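Local structure of exopolygalacturonase (Yersinia enterocolitica, 2UVF) at residues A91-Y99 and I282-L290; M458-S469 and R488-L499. The protein hydrolyses polygalacturonan, the backbone of pectin, as a family 28 exopolygalacturonase, probably cutting digalacturonic acid from the chain end. All coordinates share one frame; numbering follows the deposited sequence.

Interaction 1. Residues A91-Y99 and I282-L290; sequences AKPYIDHFY and ITDELGRSL. With NI (nickel (II) ion), chain J; SO4 (sulfate ion), chain G.
Y94 and L286 lie at the middle of an interdomain contact, where helix 92-100 of the fibronectin type III domain sits on a beta hairpin, strands 280-283 and 289-293, of the family 28 catalytic domain. The hairpin's end is a type I turn from D284 to G287.

Apolar packing centres on L286, whose two methyls part to different neighbours. L286 CD2 sits over the middle of the Y94 ring face in a CH-pi contact, 3.4 Å from the centroid and 8° off the normal, and also touches P93 CB. L286 CD1 lies 3.4 Å from H97 CB, the two side chains sliding past each other in opposite directions.

Among the polar contacts, Y94 OH lies 2.6 Å from O2 of a sulfate, probably from the crystallisation liquor, and close to D284 OD2 at a spacing too short to rest anything on. The other carboxylate oxygen, D284 OD1, braces the turn: the backbone N atoms of L286, closing an Asx turn, and of R288 reach it from opposite faces of the carboxylate plane. R288 NH1 donates to the same sulfate O2, at 3.2 Å and 157°. E285 OE2 lies at the edge of the Y94 ring, and its carboxylate goes on to Y430 and R432 of the beta-helix.

Nickel adds a water-mediated link. With chi1 at 170°, H97 swings its ring anti to the backbone N and lays one face against E285 O. H97 NE2 coordinates the nickel at 2.1 Å. A water on that metal donates to E285 O, 2.6 Å from the water oxygen.

Interaction 2. Residues M458-S469 and R488-L499; sequences MYLTDIGLRAKS and RDLAKQVMVMTL. With SO4 (sulfate ion), chain E.
This is a parallel strand pairing between consecutive turns of the catalytic domain, running from the side facing the fibronectin domain, where Y459 pairs with R488, to K468 in the glycan pocket. Strands 466-469 and 495-499 run 4.7 Å apart at 8°, and V496 bonds both ways: V496 N donates to L465 O at 2.9 Å and V496 O accepts from A467 N at 2.8 Å. Around the bend, D462 O takes two donors, K492 N and Q493 N.

Such in-register pairing of one turn on the next is the mark of the right-handed parallel beta-helix of family 28. On one face L465 CD2 touches M495 SD at 3.8 Å and A467 lies beside M497; across the corner, I463 CD1 reaches V496 CG2. R466, bent at chi2 and chi3, lies alongside V496; in one of its two conformers NH1 comes near T498 OG1, a weak and doubtful bond.

At the far end, the Y459 and R488 side chains run alongside each other, R488 CG against Y459 CD1, with ring and guanidinium planes nearly parallel (2°), while D489 OD2 comes to the ring edge 3.4 Å from Y459 CE1. R488 NH2 donates to two oxygens of a sulfate, O1 at 3.0 Å and O3.

How the interactions relate
Interaction 1 joins two domains, whereas interaction 2 lies within one of them, pairing neighbouring turns of the beta-helix. The first buries 391 Å² and works almost wholly through side chains, with a metal and a sulfate bound beside them; two of its seven touching residues are buried. The second buries 1027 Å², rests mainly on repeated backbone bonds, and has 14 of 24 touching residues buried, though it too meets a sulfate. Their centres are 21 Å apart, yet they meet at the fibronectin-facing end of the strands: F98 CE1 packs 3.3 Å from R488 CB, and E285 OE2 lies 3.5 Å from Y459 CD2. Helix 92-100 thus rests on both the hairpin and the strand pair.

Interaction 1. Residues A91-Y99 and I282-L290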
loop_
_atom_site.group_PDB
_atom_site.type_symbol
_atom_site.label_atom_id
_atom_site.label_comp_id
_atom_site.label_asym_id
_atom_site.label_seq_id
_atom_site.Cartn_x
_atom_site.Cartn_y
_atom_site.Cartn_z
ATOM N N ALA A 91 6.500 -3.649 11.483
ATOM C CA ALA A 91 7.134 -4.477 10.461
ATOM C C ALA A 91 8.464 -5.091 10.901
ATOM O O ALA A 91 8.781 -6.213 10.510
ATOM C CB ALA A 91 7.352 -3.674 9.201
ATOM N N LYS A 92 9.234 -4.352 11.691
ATOM C CA LYS A 92 10.619 -4.683 12.002
ATOM C C LYS A 92 10.882 -6.018 12.701
ATOM O O LYS A 92 11.808 -6.704 12.312
ATOM C CB LYS A 92 11.301 -3.536 12.767
ATOM C CG LYS A 92 12.779 -3.747 13.066
ATOM C CD LYS A 92 13.612 -3.981 11.813
ATOM C CE LYS A 92 15.087 -3.709 12.079
ATOM N NZ LYS A 92 15.363 -3.816 13.530
ATOM N N PRO A 93 10.103 -6.390 13.741
ATOM C CA PRO A 93 10.324 -7.752 14.258
ATOM C C PRO A 93 10.131 -8.870 13.203
ATOM O O PRO A 93 10.808 -9.909 13.270
ATOM C CB PRO A 93 9.295 -7.880 15.385
ATOM C CG PRO A 93 8.290 -6.817 15.120
ATOM C CD PRO A 93 9.057 -5.684 14.517
ATOM N N TYR A 94 9.210 -8.654 12.255
ATOM C CA TYR A 94 9.010 -9.568 11.126
ATOM C C TYR A 94 10.166 -9.543 10.154
ATOM O O TYR A 94 10.564 -10.569 9.646
ATOM C CB TYR A 94 7.693 -9.266 10.409
ATOM C CG TYR A 94 6.495 -9.738 11.198
ATOM C CD1 TYR A 94 5.993 -11.033 11.046
ATOM C CD2 TYR A 94 5.874 -8.890 12.102
ATOM C CE1 TYR A 94 4.897 -11.467 11.778
ATOM C CE2 TYR A 94 4.789 -9.315 12.857
ATOM C CZ TYR A 94 4.292 -10.588 12.691
ATOM O OH TYR A 94 3.205 -10.968 13.464
ATOM N N ILE A 95 10.705 -8.362 9.894
ATOM C CA ILE A 95 11.865 -8.222 9.031
ATOM C C ILE A 95 13.086 -8.922 9.622
ATOM O O ILE A 95 13.846 -9.579 8.903
ATOM C CB ILE A 95 12.180 -6.716 8.728
ATOM C CG1 ILE A 95 11.055 -6.115 7.872
ATOM C CG2 ILE A 95 13.616 -6.547 8.105
ATOM C CD1 ILE A 95 10.914 -4.613 7.998
ATOM N N ASP A 96 13.277 -8.808 10.935
ATOM C CA ASP A 96 14.442 -9.450 11.538
ATOM C C ASP A 96 14.320 -10.951 11.474
ATOM O O ASP A 96 15.270 -11.649 11.149
ATOM C CB ASP A 96 14.578 -9.050 12.979
ATOM C CG ASP A 96 15.127 -7.681 13.159
ATOM O OD1 ASP A 96 15.501 -6.982 12.198
ATOM O OD2 ASP A 96 15.176 -7.295 14.318
ATOM N N HIS A 97 13.128 -11.451 11.768
ATOM C CA HIS A 97 12.902 -12.875 11.807
ATOM C C HIS A 97 13.083 -13.482 10.423
ATOM O O HIS A 97 13.526 -14.631 10.286
ATOM C CB HIS A 97 11.534 -13.187 12.406
ATOM C CG HIS A 97 11.151 -14.622 12.258
ATOM N ND1 HIS A 97 10.352 -15.072 11.229
ATOM C CD2 HIS A 97 11.523 -15.715 12.957
ATOM C CE1 HIS A 97 10.218 -16.382 11.326
ATOM N NE2 HIS A 97 10.928 -16.802 12.358
ATOM N N PHE A 98 12.805 -12.684 9.395
ATOM C CA PHE A 98 12.934 -13.130 8.003
ATOM C C PHE A 98 14.353 -13.655 7.764
ATOM O O PHE A 98 14.538 -14.641 7.089
ATOM C CB PHE A 98 12.576 -11.983 7.053
ATOM C CG PHE A 98 12.778 -12.293 5.594
ATOM C CD1 PHE A 98 11.736 -12.832 4.829
ATOM C CD2 PHE A 98 13.998 -12.004 4.965
ATOM C CE1 PHE A 98 11.912 -13.094 3.479
ATOM C CE2 PHE A 98 14.173 -12.270 3.616
ATOM C CZ PHE A 98 13.126 -12.811 2.866
ATOM N N TYR A 99 15.353 -12.981 8.331
ATOM C CA TYR A 99 16.738 -13.399 8.155
ATOM C C TYR A 99 17.202 -14.520 9.094
ATOM O O TYR A 99 18.272 -15.073 8.854
ATOM C CB TYR A 99 17.674 -12.202 8.262
ATOM C CG TYR A 99 17.389 -11.124 7.244
ATOM C CD1 TYR A 99 17.848 -11.233 5.930
ATOM C CD2 TYR A 99 16.661 -9.992 7.592
ATOM C CE1 TYR A 99 17.597 -10.238 5.005
ATOM C CE2 TYR A 99 16.390 -9.006 6.663
ATOM C CZ TYR A 99 16.876 -9.131 5.378
ATOM O OH TYR A 99 16.613 -8.149 4.458
ATOM N N ILE A 282 -5.029 -18.139 12.649
ATOM C CA ILE A 282 -3.804 -18.938 12.555
ATOM C C ILE A 282 -2.742 -18.339 13.512
ATOM O O ILE A 282 -2.916 -17.224 14.011
ATOM C CB ILE A 282 -3.258 -19.050 11.090
ATOM C CG1 ILE A 282 -3.001 -17.686 10.476
ATOM C CG2 ILE A 282 -4.188 -19.928 10.206
ATOM C CD1 ILE A 282 -2.058 -17.698 9.302
ATOM N N THR A 283 -1.689 -19.096 13.803
ATOM C CA THR A 283 -0.520 -18.585 14.520
ATOM C C THR A 283 0.532 -18.255 13.446
ATOM O O THR A 283 0.850 -19.119 12.638
ATOM C CB THR A 283 0.017 -19.640 15.535
ATOM O OG1 THR A 283 -0.964 -19.865 16.556
ATOM C CG2 THR A 283 1.359 -19.194 16.199
ATOM N N ASP A 284 1.047 -17.025 13.430
ATOM C CA ASP A 284 2.037 -16.626 12.400
ATOM C C ASP A 284 3.489 -17.028 12.701
ATOM O O ASP A 284 3.740 -17.763 13.654
ATOM C CB ASP A 284 1.885 -15.150 11.943
ATOM C CG ASP A 284 2.491 -14.126 12.914
ATOM O OD1 ASP A 284 3.371 -14.472 13.747
ATOM O OD2 ASP A 284 2.095 -12.938 12.806
ATOM N N GLU A 285 4.417 -16.581 11.861
ATOM C CA GLU A 285 5.834 -16.999 11.895
ATOM C C GLU A 285 6.618 -16.411 13.098
ATOM O O GLU A 285 7.684 -16.910 13.467
ATOM C CB GLU A 285 6.538 -16.686 10.544
ATOM C CG GLU A 285 6.528 -15.203 10.108
ATOM C CD GLU A 285 5.277 -14.784 9.331
ATOM O OE1 GLU A 285 4.274 -15.543 9.323
ATOM O OE2 GLU A 285 5.304 -13.696 8.707
ATOM N N LEU A 286 6.090 -15.337 13.675
ATOM C CA LEU A 286 6.529 -14.841 14.981
ATOM C C LEU A 286 5.793 -15.497 16.156
ATOM O O LEU A 286 6.086 -15.213 17.328
ATOM C CB LEU A 286 6.331 -13.325 15.040
ATOM C CG LEU A 286 7.573 -12.441 15.005
ATOM C CD1 LEU A 286 8.577 -12.961 14.082
ATOM C CD2 LEU A 286 7.211 -11.030 14.686
ATOM N N GLY A 287 4.826 -16.350 15.835
ATOM C CA GLY A 287 3.965 -16.988 16.821
ATOM C C GLY A 287 2.855 -16.081 17.304
ATOM O O GLY A 287 2.291 -16.301 18.356
ATOM N N ARG A 288 2.559 -15.032 16.539
ATOM C CA ARG A 288 1.475 -14.104 16.874
ATOM C C ARG A 288 0.209 -14.603 16.197
ATOM O O ARG A 288 0.284 -15.385 15.254
ATOM C CB ARG A 288 1.827 -12.686 16.422
ATOM C CG ARG A 288 3.096 -12.132 17.094
ATOM C CD ARG A 288 3.170 -10.665 16.886
ATOM N NE ARG A 288 4.439 -10.142 17.334
ATOM C CZ ARG A 288 4.864 -8.909 17.075
ATOM N NH1 ARG A 288 4.101 -8.093 16.359
ATOM N NH2 ARG A 288 6.040 -8.493 17.533
ATOM N N SER A 289 -0.950 -14.201 16.698
ATOM C CA SER A 289 -2.213 -14.628 16.089
ATOM C C SER A 289 -2.614 -13.694 14.931
ATOM O O SER A 289 -2.572 -12.467 15.077
ATOM C CB SER A 289 -3.311 -14.655 17.145
ATOM O OG SER A 289 -3.965 -13.396 17.196
ATOM N N LEU A 290 -2.960 -14.283 13.783
ATOM C CA LEU A 290 -3.580 -13.548 12.665
ATOM C C LEU A 290 -5.022 -13.975 12.443
ATOM O O LEU A 290 -5.286 -15.182 12.372
ATOM C CB LEU A 290 -2.831 -13.824 11.367
ATOM C CG LEU A 290 -1.529 -13.101 11.133
ATOM C CD1 LEU A 290 -0.938 -13.646 9.864
ATOM C CD2 LEU A 290 -1.777 -11.600 11.035
HETATM NI NI NI J . 11.131 -18.794 13.044
HETATM S S SO4 G . 1.214 -8.081 13.522
HETATM O O1 SO4 G . 1.434 -6.766 14.130
HETATM O O2 SO4 G . 1.672 -9.108 14.455
HETATM O O3 SO4 G . -0.190 -8.330 13.198
HETATM O O4 SO4 G . 1.970 -8.137 12.281
HETATM O O HOH W 1 8.902 -19.144 13.004
HETATM O O HOH W 2 11.649 -19.332 10.862
#

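Interaction 2. Residues M458-S469 and R488-L499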
loop_
_atom_site.group_PDB
_atom_site.type_symbol
_atom_site.label_atom_id
_atom_site.label_comp_id
_atom_site.label_asym_id
_atom_site.label_seq_id
_atom_site.Cartn_x
_atom_site.Cartn_y
_atom_site.Cartn_z
ATOM N N MET A 458 9.427 -9.457 1.733
ATOM C CA MET A 458 8.184 -10.144 1.371
ATOM C C MET A 458 8.278 -11.623 1.736
ATOM O O MET A 458 9.225 -12.302 1.339
ATOM C CB MET A 458 7.910 -10.032 -0.130
ATOM C CG MET A 458 7.660 -8.647 -0.646
ATOM S SD MET A 458 9.142 -7.616 -0.715
ATOM C CE MET A 458 8.447 -6.278 -1.660
ATOM N N TYR A 459 7.290 -12.106 2.482
ATOM C CA TYR A 459 7.231 -13.507 2.876
ATOM C C TYR A 459 5.830 -14.038 2.631
ATOM O O TYR A 459 4.898 -13.549 3.234
ATOM C CB TYR A 459 7.637 -13.648 4.359
ATOM C CG TYR A 459 7.503 -15.052 4.881
ATOM C CD1 TYR A 459 8.239 -16.100 4.327
ATOM C CD2 TYR A 459 6.637 -15.342 5.926
ATOM C CE1 TYR A 459 8.091 -17.422 4.804
ATOM C CE2 TYR A 459 6.497 -16.643 6.420
ATOM C CZ TYR A 459 7.224 -17.664 5.859
ATOM O OH TYR A 459 7.052 -18.943 6.335
ATOM N N LEU A 460 5.693 -15.004 1.717
ATOM C CA LEU A 460 4.422 -15.703 1.362
ATOM C C LEU A 460 3.495 -14.935 0.418
ATOM O O LEU A 460 2.415 -15.441 0.021
ATOM C CB LEU A 460 3.622 -16.192 2.592
ATOM C CG LEU A 460 4.286 -17.172 3.568
ATOM C CD1 LEU A 460 3.368 -17.361 4.773
ATOM C CD2 LEU A 460 4.650 -18.499 2.944
ATOM N N THR A 461 3.924 -13.725 0.046
ATOM C CA THR A 461 3.167 -12.860 -0.885
ATOM C C THR A 461 3.074 -13.589 -2.229
ATOM O O THR A 461 3.917 -14.428 -2.506
ATOM C CB THR A 461 3.894 -11.496 -1.063
ATOM O OG1 THR A 461 4.634 -11.203 0.131
ATOM C CG2 THR A 461 2.899 -10.360 -1.355
ATOM N N ASP A 462 2.072 -13.286 -3.053
ATOM C CA ASP A 462 1.936 -13.963 -4.346
ATOM C C ASP A 462 3.040 -13.532 -5.323
ATOM O O ASP A 462 3.646 -14.365 -6.011
ATOM C CB ASP A 462 0.548 -13.716 -4.974
ATOM C CG ASP A 462 -0.556 -14.514 -4.308
ATOM O OD1 ASP A 462 -0.268 -15.229 -3.335
ATOM O OD2 ASP A 462 -1.721 -14.424 -4.755
ATOM N N ILE A 463 3.280 -12.223 -5.383
ATOM C CA ILE A 463 4.104 -11.617 -6.410
ATOM C C ILE A 463 4.835 -10.452 -5.761
ATOM O O ILE A 463 4.274 -9.789 -4.902
ATOM C CB ILE A 463 3.224 -11.183 -7.673
ATOM C CG1 ILE A 463 2.573 -12.414 -8.325
ATOM C CG2 ILE A 463 4.054 -10.435 -8.714
ATOM C CD1 ILE A 463 1.443 -12.138 -9.323
ATOM N N GLY A 464 6.087 -10.213 -6.152
ATOM C CA GLY A 464 6.790 -8.995 -5.727
ATOM C C GLY A 464 6.318 -7.747 -6.472
ATOM O O GLY A 464 5.760 -6.827 -5.891
ATOM N N LEU A 465 6.548 -7.718 -7.772
ATOM C CA LEU A 465 6.195 -6.582 -8.582
ATOM C C LEU A 465 5.236 -7.064 -9.650
ATOM O O LEU A 465 5.569 -7.954 -10.440
ATOM C CB LEU A 465 7.446 -5.926 -9.182
ATOM C CG LEU A 465 7.261 -4.746 -10.133
ATOM C CD1 LEU A 465 6.446 -3.627 -9.510
ATOM C CD2 LEU A 465 8.630 -4.220 -10.595
ATOM N N ARG A 466 4.026 -6.504 -9.654
ATOM C CA ARG A 466 2.970 -6.899 -10.589
ATOM C C ARG A 466 2.484 -5.688 -11.387
ATOM O O ARG A 466 1.972 -4.733 -10.825
ATOM C CB ARG A 466 1.803 -7.583 -9.842
ATOM C CG ARG A 466 0.524 -7.884 -10.677
ATOM C CD ARG A 466 0.742 -8.891 -11.817
ATOM N NE ARG A 466 -0.440 -9.732 -12.047
ATOM C CZ ARG A 466 -0.829 -10.204 -13.234
ATOM N NH1 ARG A 466 -0.152 -9.902 -14.336
ATOM N NH2 ARG A 466 -1.918 -10.963 -13.324
ATOM N N ALA A 467 2.677 -5.745 -12.701
ATOM C CA ALA A 467 2.313 -4.659 -13.622
ATOM C C ALA A 467 1.355 -5.233 -14.637
ATOM O O ALA A 467 1.727 -6.077 -15.465
ATOM C CB ALA A 467 3.557 -4.018 -14.312
ATOM N N LYS A 468 0.106 -4.794 -14.537
ATOM C CA LYS A 468 -1.001 -5.326 -15.342
ATOM C C LYS A 468 -1.733 -4.202 -16.058
ATOM O O LYS A 468 -1.940 -3.137 -15.489
ATOM C CB LYS A 468 -1.977 -6.143 -14.470
ATOM C CG LYS A 468 -1.840 -5.881 -12.963
ATOM C CD LYS A 468 -3.176 -5.725 -12.239
ATOM C CE LYS A 468 -3.645 -6.979 -11.534
ATOM N NZ LYS A 468 -4.535 -6.615 -10.370
ATOM N N SER A 469 -2.101 -4.438 -17.315
ATOM C CA SER A 469 -2.985 -3.520 -18.048
ATOM C C SER A 469 -3.679 -4.270 -19.173
ATOM O O SER A 469 -3.507 -5.487 -19.296
ATOM C CB SER A 469 -2.211 -2.328 -18.609
ATOM O OG SER A 469 -3.088 -1.293 -19.008
ATOM N N ARG A 488 10.880 -14.292 0.120
ATOM C CA ARG A 488 10.984 -15.716 0.454
ATOM C C ARG A 488 9.620 -16.379 0.339
ATOM O O ARG A 488 8.629 -15.855 0.839
ATOM C CB ARG A 488 11.582 -15.906 1.865
ATOM C CG ARG A 488 11.456 -17.301 2.446
ATOM C CD ARG A 488 12.418 -17.587 3.582
ATOM N NE ARG A 488 12.827 -19.000 3.501
ATOM C CZ ARG A 488 12.342 -19.962 4.283
ATOM N NH1 ARG A 488 11.470 -19.658 5.240
ATOM N NH2 ARG A 488 12.727 -21.220 4.120
ATOM N N ASP A 489 9.574 -17.529 -0.321
ATOM C CA ASP A 489 8.350 -18.320 -0.396
ATOM C C ASP A 489 7.203 -17.580 -1.097
ATOM O O ASP A 489 6.042 -17.702 -0.706
ATOM C CB ASP A 489 7.922 -18.792 1.000
ATOM C CG ASP A 489 8.867 -19.818 1.596
ATOM O OD1 ASP A 489 9.701 -20.377 0.879
ATOM O OD2 ASP A 489 8.768 -20.093 2.797
ATOM N N LEU A 490 7.527 -16.849 -2.160
ATOM C CA LEU A 490 6.514 -16.229 -2.985
ATOM C C LEU A 490 5.586 -17.310 -3.497
ATOM O O LEU A 490 6.036 -18.409 -3.788
ATOM C CB LEU A 490 7.147 -15.457 -4.143
ATOM C CG LEU A 490 7.920 -14.183 -3.807
ATOM C CD1 LEU A 490 8.367 -13.548 -5.095
ATOM C CD2 LEU A 490 7.066 -13.221 -2.974
ATOM N N ALA A 491 4.291 -17.027 -3.556
ATOM C CA ALA A 491 3.322 -18.074 -3.919
ATOM C C ALA A 491 3.154 -18.225 -5.426
ATOM O O ALA A 491 2.733 -19.286 -5.889
ATOM C CB ALA A 491 1.962 -17.852 -3.230
ATOM N N LYS A 492 3.489 -17.191 -6.202
ATOM C CA LYS A 492 3.342 -17.301 -7.659
ATOM C C LYS A 492 4.592 -16.929 -8.443
ATOM O O LYS A 492 5.261 -17.799 -9.004
ATOM C CB LYS A 492 2.162 -16.466 -8.183
ATOM C CG LYS A 492 0.781 -16.813 -7.662
ATOM C CD LYS A 492 -0.257 -16.000 -8.485
ATOM C CE LYS A 492 -1.689 -16.138 -7.953
ATOM N NZ LYS A 492 -2.043 -17.508 -7.453
ATOM N N GLN A 493 4.888 -15.635 -8.502
ATOM C CA GLN A 493 5.931 -15.128 -9.380
ATOM C C GLN A 493 6.705 -13.991 -8.756
ATOM O O GLN A 493 6.208 -13.334 -7.855
ATOM C CB GLN A 493 5.283 -14.630 -10.654
ATOM C CG GLN A 493 4.397 -15.675 -11.317
ATOM C CD GLN A 493 3.637 -15.093 -12.458
ATOM O OE1 GLN A 493 2.599 -14.467 -12.270
ATOM N NE2 GLN A 493 4.155 -15.271 -13.647
ATOM N N VAL A 494 7.911 -13.755 -9.257
ATOM C CA VAL A 494 8.770 -12.661 -8.817
ATOM C C VAL A 494 8.323 -11.315 -9.415
ATOM O O VAL A 494 8.116 -10.334 -8.693
ATOM C CB VAL A 494 10.262 -12.944 -9.180
ATOM C CG1 VAL A 494 11.134 -11.779 -8.835
ATOM C CG2 VAL A 494 10.770 -14.238 -8.515
ATOM N N MET A 495 8.219 -11.272 -10.738
ATOM C CA MET A 495 7.760 -10.083 -11.437
ATOM C C MET A 495 6.861 -10.485 -12.601
ATOM O O MET A 495 7.139 -11.453 -13.306
ATOM C CB MET A 495 8.936 -9.221 -11.914
ATOM C CG MET A 495 8.526 -7.951 -12.642
ATOM S SD MET A 495 9.889 -6.839 -13.010
ATOM C CE MET A 495 10.683 -7.683 -14.388
ATOM N N VAL A 496 5.767 -9.750 -12.769
ATOM C CA VAL A 496 4.910 -9.882 -13.957
ATOM C C VAL A 496 4.621 -8.511 -14.565
ATOM O O VAL A 496 4.473 -7.513 -13.862
ATOM C CB VAL A 496 3.577 -10.627 -13.680
ATOM C CG1 VAL A 496 2.924 -11.056 -14.987
ATOM C CG2 VAL A 496 3.810 -11.838 -12.828
ATOM N N MET A 497 4.605 -8.483 -15.892
ATOM C CA MET A 497 4.253 -7.323 -16.686
ATOM C C MET A 497 3.406 -7.867 -17.833
ATOM O O MET A 497 3.947 -8.320 -18.842
ATOM C CB MET A 497 5.504 -6.659 -17.246
ATOM C CG MET A 497 6.560 -6.271 -16.228
ATOM S SD MET A 497 7.905 -5.352 -17.011
ATOM C CE MET A 497 7.094 -3.843 -17.491
ATOM N N THR A 498 2.087 -7.874 -17.666
ATOM C CA THR A 498 1.192 -8.327 -18.732
ATOM C C THR A 498 0.475 -7.156 -19.375
ATOM O O THR A 498 0.128 -6.186 -18.697
ATOM C CB THR A 498 0.174 -9.384 -18.267
ATOM O OG1 THR A 498 -0.247 -9.107 -16.925
ATOM C CG2 THR A 498 0.792 -10.762 -18.314
ATOM N N LEU A 499 0.294 -7.256 -20.694
ATOM C CA LEU A 499 -0.383 -6.240 -21.514
ATOM C C LEU A 499 -1.305 -6.970 -22.487
ATOM O O LEU A 499 -0.847 -7.569 -23.470
ATOM C CB LEU A 499 0.637 -5.399 -22.285
ATOM C CG LEU A 499 0.437 -3.894 -22.482
ATOM C CD1 LEU A 499 1.650 -3.311 -23.199
ATOM C CD2 LEU A 499 -0.851 -3.551 -23.227
HETATM S S SO4 E . 15.532 -22.796 2.291
HETATM O O1 SO4 E . 15.559 -21.719 3.290
HETATM O O2 SO4 E . 16.094 -24.005 2.902
HETATM O O3 SO4 E . 14.150 -23.063 1.878
HETATM O O4 SO4 E . 16.346 -22.424 1.128
#